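Local coordinates for protein uroporphyrinogen-III C-methyltransferase (Pseudomonas denitrificans, PDB 1S4D) that methylates uroporphyrinogen III at C-2 and then C-7, using S-adenosyl-L-methionine, to give precorrin-2 on the way to cobalamin and siroheme, at residues 77-80 and 81-85; 113-116 and 117-121. All blocks are in the same frame, centred on the assembly; numbering follows the deposited sequence. Where two conformers were deposited one is given.

Contact 1 (77-80 and 81-85)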
loop_
_atom_site.group_PDB
_atom_site.type_symbol
_atom_site.label_atom_id
_atom_site.label_comp_id
_atom_site.label_asym_id
_atom_site.label_seq_id
_atom_site.Cartn_x
_atom_site.Cartn_y
_atom_site.Cartn_z
ATOM N N LYS B 77 -8.012 24.787 4.488
ATOM C CA LYS B 77 -7.903 23.699 5.452
ATOM C C LYS B 77 -8.633 22.495 4.855
ATOM O O LYS B 77 -9.432 22.639 3.923
ATOM C CB LYS B 77 -8.443 24.086 6.851
ATOM C CG LYS B 77 -8.431 22.927 7.931
ATOM C CD LYS B 77 -7.127 22.890 8.781
ATOM C CE LYS B 77 -6.364 21.581 8.637
ATOM N NZ LYS B 77 -5.674 21.550 7.326
ATOM N N GLN B 78 -8.328 21.313 5.380
ATOM C CA GLN B 78 -8.934 20.067 4.944
ATOM C C GLN B 78 -10.451 20.147 4.907
ATOM O O GLN B 78 -11.071 19.652 3.980
ATOM C CB GLN B 78 -8.482 18.932 5.873
ATOM C CG GLN B 78 -8.997 17.546 5.510
ATOM C CD GLN B 78 -8.819 17.242 4.043
ATOM O OE1 GLN B 78 -7.714 17.345 3.528
ATOM N NE2 GLN B 78 -9.904 16.889 3.364
ATOM N N ARG B 79 -11.032 20.782 5.922
ATOM C CA ARG B 79 -12.481 20.912 6.062
ATOM C C ARG B 79 -13.089 21.616 4.844
ATOM O O ARG B 79 -14.188 21.267 4.402
ATOM C CB ARG B 79 -12.826 21.648 7.374
ATOM C CG ARG B 79 -14.324 21.854 7.649
ATOM C CD ARG B 79 -15.030 20.683 8.347
ATOM N NE ARG B 79 -16.424 20.996 8.683
ATOM C CZ ARG B 79 -17.371 20.083 8.961
ATOM N NH1 ARG B 79 -18.615 20.474 9.250
ATOM N NH2 ARG B 79 -17.079 18.778 8.948
ATOM N N ASP B 80 -12.357 22.598 4.309
ATOM C CA ASP B 80 -12.815 23.361 3.163
ATOM C C ASP B 80 -12.925 22.446 1.967
ATOM O O ASP B 80 -13.900 22.504 1.239
ATOM C CB ASP B 80 -11.866 24.529 2.854
ATOM C CG ASP B 80 -12.093 25.731 3.757
ATOM O OD1 ASP B 80 -11.206 26.624 3.802
ATOM O OD2 ASP B 80 -13.118 25.863 4.460
ATOM N N ILE B 81 -11.921 21.600 1.769
ATOM C CA ILE B 81 -11.936 20.644 0.674
ATOM C C ILE B 81 -13.075 19.639 0.837
ATOM O O ILE B 81 -13.711 19.240 -0.141
ATOM C CB ILE B 81 -10.583 19.922 0.576
ATOM C CG1 ILE B 81 -9.489 20.919 0.184
ATOM C CG2 ILE B 81 -10.650 18.729 -0.414
ATOM C CD1 ILE B 81 -8.092 20.384 0.389
ATOM N N SER B 82 -13.330 19.241 2.074
ATOM C CA SER B 82 -14.361 18.260 2.357
ATOM C C SER B 82 -15.746 18.844 2.124
ATOM O O SER B 82 -16.613 18.171 1.563
ATOM C CB SER B 82 -14.242 17.734 3.783
ATOM O OG SER B 82 -13.043 17.010 3.957
ATOM N N LEU B 83 -15.951 20.085 2.549
ATOM C CA LEU B 83 -17.234 20.729 2.362
ATOM C C LEU B 83 -17.547 20.884 0.865
ATOM O O LEU B 83 -18.716 20.732 0.464
ATOM C CB LEU B 83 -17.313 22.062 3.135
ATOM C CG LEU B 83 -17.514 21.936 4.670
ATOM C CD1 LEU B 83 -17.585 23.266 5.408
ATOM C CD2 LEU B 83 -18.710 21.079 5.041
ATOM N N ARG B 84 -16.509 21.129 0.054
ATOM C CA ARG B 84 -16.660 21.370 -1.381
ATOM C C ARG B 84 -17.113 20.077 -2.056
ATOM O O ARG B 84 -17.987 20.111 -2.939
ATOM C CB ARG B 84 -15.375 21.975 -2.011
ATOM C CG ARG B 84 -15.095 21.640 -3.495
ATOM C CD ARG B 84 -15.177 22.797 -4.533
ATOM N NE ARG B 84 -16.549 23.187 -4.845
ATOM C CZ ARG B 84 -17.045 23.479 -6.064
ATOM N NH1 ARG B 84 -18.316 23.829 -6.172
ATOM N NH2 ARG B 84 -16.328 23.423 -7.175
ATOM N N LEU B 85 -16.547 18.945 -1.615
ATOM C CA LEU B 85 -16.997 17.623 -2.049
ATOM C C LEU B 85 -18.483 17.424 -1.762
ATOM O O LEU B 85 -19.234 16.959 -2.616
ATOM C CB LEU B 85 -16.179 16.512 -1.388
ATOM C CG LEU B 85 -14.682 16.436 -1.750
ATOM C CD1 LEU B 85 -14.018 15.202 -1.110
ATOM C CD2 LEU B 85 -14.423 16.530 -3.270
#

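Contact 2 (113-116 and 117-121)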
loop_
_atom_site.group_PDB
_atom_site.type_symbol
_atom_site.label_atom_id
_atom_site.label_comp_id
_atom_site.label_asym_id
_atom_site.label_seq_id
_atom_site.Cartn_x
_atom_site.Cartn_y
_atom_site.Cartn_z
ATOM N N ALA B 113 -14.030 11.249 4.304
ATOM C CA ALA B 113 -15.147 10.324 4.384
ATOM C C ALA B 113 -16.035 10.676 5.573
ATOM O O ALA B 113 -17.259 10.678 5.468
ATOM C CB ALA B 113 -14.642 8.873 4.487
ATOM N N LEU B 114 -15.403 11.002 6.696
ATOM C CA LEU B 114 -16.136 11.350 7.911
ATOM C C LEU B 114 -17.015 12.565 7.665
ATOM O O LEU B 114 -18.177 12.593 8.075
ATOM C CB LEU B 114 -15.165 11.625 9.043
ATOM C CG LEU B 114 -15.211 10.860 10.366
ATOM C CD1 LEU B 114 -15.692 9.408 10.261
ATOM C CD2 LEU B 114 -13.818 10.957 11.033
ATOM N N THR B 115 -16.471 13.556 6.969
ATOM C CA THR B 115 -17.245 14.720 6.582
ATOM C C THR B 115 -18.379 14.312 5.647
ATOM O O THR B 115 -19.523 14.738 5.837
ATOM C CB THR B 115 -16.339 15.779 5.932
ATOM O OG1 THR B 115 -15.325 16.168 6.867
ATOM C CG2 THR B 115 -17.102 17.068 5.693
ATOM N N LEU B 116 -18.071 13.476 4.652
ATOM C CA LEU B 116 -19.111 12.940 3.767
ATOM C C LEU B 116 -20.285 12.305 4.575
ATOM O O LEU B 116 -21.449 12.661 4.376
ATOM C CB LEU B 116 -18.509 11.975 2.743
ATOM C CG LEU B 116 -18.005 12.470 1.364
ATOM C CD1 LEU B 116 -18.112 13.973 1.110
ATOM C CD2 LEU B 116 -16.593 12.004 1.058
ATOM N N VAL B 117 -19.972 11.415 5.515
ATOM C CA VAL B 117 -20.996 10.773 6.323
ATOM C C VAL B 117 -21.870 11.781 7.105
ATOM O O VAL B 117 -23.102 11.732 7.032
ATOM C CB VAL B 117 -20.389 9.717 7.259
ATOM C CG1 VAL B 117 -21.429 9.235 8.248
ATOM C CG2 VAL B 117 -19.850 8.559 6.445
ATOM N N GLU B 118 -21.217 12.694 7.823
ATOM C CA GLU B 118 -21.863 13.769 8.567
ATOM C C GLU B 118 -22.942 14.498 7.748
ATOM O O GLU B 118 -23.985 14.876 8.281
ATOM C CB GLU B 118 -20.767 14.742 9.040
ATOM C CG GLU B 118 -21.180 16.069 9.680
ATOM C CD GLU B 118 -19.992 17.026 9.774
ATOM O OE1 GLU B 118 -18.826 16.552 9.735
ATOM O OE2 GLU B 118 -20.198 18.257 9.865
ATOM N N HIS B 119 -22.694 14.679 6.455
ATOM C CA HIS B 119 -23.604 15.434 5.596
ATOM C C HIS B 119 -24.425 14.532 4.686
ATOM O O HIS B 119 -24.990 15.003 3.690
ATOM C CB HIS B 119 -22.843 16.460 4.757
ATOM C CG HIS B 119 -22.024 17.418 5.562
ATOM N ND1 HIS B 119 -22.458 18.691 5.871
ATOM C CD2 HIS B 119 -20.792 17.295 6.111
ATOM C CE1 HIS B 119 -21.534 19.308 6.584
ATOM N NE2 HIS B 119 -20.510 18.484 6.742
ATOM N N GLN B 120 -24.481 13.239 5.033
ATOM C CA GLN B 120 -25.380 12.268 4.373
ATOM C C GLN B 120 -25.013 11.998 2.897
ATOM O O GLN B 120 -25.885 11.737 2.064
ATOM C CB GLN B 120 -26.853 12.697 4.489
ATOM C CG GLN B 120 -27.332 12.973 5.896
ATOM C CD GLN B 120 -27.688 11.710 6.612
ATOM O OE1 GLN B 120 -26.830 11.098 7.241
ATOM N NE2 GLN B 120 -28.949 11.298 6.511
ATOM N N VAL B 121 -23.727 12.050 2.568
ATOM C CA VAL B 121 -23.310 11.797 1.192
ATOM C C VAL B 121 -22.689 10.400 1.096
ATOM O O VAL B 121 -21.738 10.110 1.815
ATOM C CB VAL B 121 -22.324 12.884 0.713
ATOM C CG1 VAL B 121 -21.764 12.564 -0.654
ATOM C CG2 VAL B 121 -22.998 14.237 0.699
#

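Contact 1 (77-80 and 81-85)
Gln78 and Ser82 are joined twice, through the backbone and through their side chains, in the first turn of helix 78-90, which has Lys77 as its N-cap residue. This helix packs beside the parallel sheet of the domain built on strands 16-21, 43-46, 63-66, 94-99 and 123-126. From CB the Gln78 chain sets out with CG anti to the backbone N (chi1 -178°), then bends at the next bond (chi2 47°), and the bend brings the amide forward along the helix to Ser82. At its end NE2 donates to Ser82 OG over 3.2 Å, with the hydroxyl oxygen close to the amide plane, and passes 4.2 Å from Ile81 CB, the two side chains crossing at about a right angle. NE2 is also held by Glu112 of helix 109-118, so one amide nitrogen ties its own helix turn to the neighbouring helix. In the backbone, Ser82 N donates to Gln78 O at 3.0 Å. The regular i to i+4 bonding goes on with Leu83 N to Arg79 O at 2.8 Å and Arg84 N to Asp80 O at 3.2 Å, whereas the bond from Ile81 N to Lys77 O is long and weak.

One step along, Arg79 follows the same course, with CG anti to N and a bend at chi2, but its tip has a different role. Its guanidinium forms a salt bridge with Glu118, while Arg84 turns its charged end to Glu65 and Glu87. Leu83 lies obliquely across the Arg79 chain: CD1 comes within 4.2 Å of Arg79 NE, and CD2 sits over one guanidinium face, 4.1 Å above the plane and displaced toward its rim.

Contact 2 (113-116 and 117-121)
Thr115 and His119 lie side by side and point the same way, the methyl of one against the ring of the other: Thr115 CG2 is 3.7 Å from His119 CD2 and 3.8 Å from His119 NE2. The imidazole leaves its backbone with CG beside the backbone N (chi1 -56°), which brings it back alongside the last helical turn. Leu116 makes the other apolar contact, its CG 4.3 Å from Val121 CG1, and Val117 CG2 rests against Ala113 O. Behind these side chains, Val117 N bonds to Ala113 O at 2.8 Å, and Glu118 N to Leu114 O at 3.1 Å.

Helix 109-118 then ends in a Schellman motif. Gln120, with positive phi (67°), is its C-prime residue and turns the chain so that Val121 N reaches Leu116 O at 3.0 Å, from above the carbonyl plane, while Gln120 N bonds to Val117 O at 2.9 Å. The reversal carries Val121 back over Leu116.

Farther out, Leu116 and Val121 both meet Val17 of strand 16-21; Leu116 also packs on Val86 and Val121 on Ala89 of helix 78-90. Thr115 OG1 is held by Glu111 O of the preceding turn, which probably helps to hold the rotation that presents CG2 to the imidazole. Replacing His119 with an alanine would probably leave Thr115 CG2 without its ring neighbour and open a gap beside Leu83 of helix 78-90. On another side of the helix, Ala113 and Leu114 pack against Leu255 of the second subunit, and Val117 against its Ala254.

Contacts 1 and 2 lie on neighbouring helices, 78-90 and 109-118, with their centres 11 Å apart. They are tied by the salt bridge from Arg79 NH1 to Glu118 OE2, at 2.8 Å. Packing adds to it: Ser82 CB meets Thr115 CG2 at 3.5 Å, and Leu83 CD2 meets the ring nitrogen His119 NE2 at 3.6 Å. Contact 1 is nearer the cofactor site, the Gln78 side chain being about 10 Å from bound S-adenosyl-L-homocysteine, against about 14 Å for that of Ala113. Neither distance is a direct contact with the ligand; contact 2 instead reaches the second subunit of the homodimer.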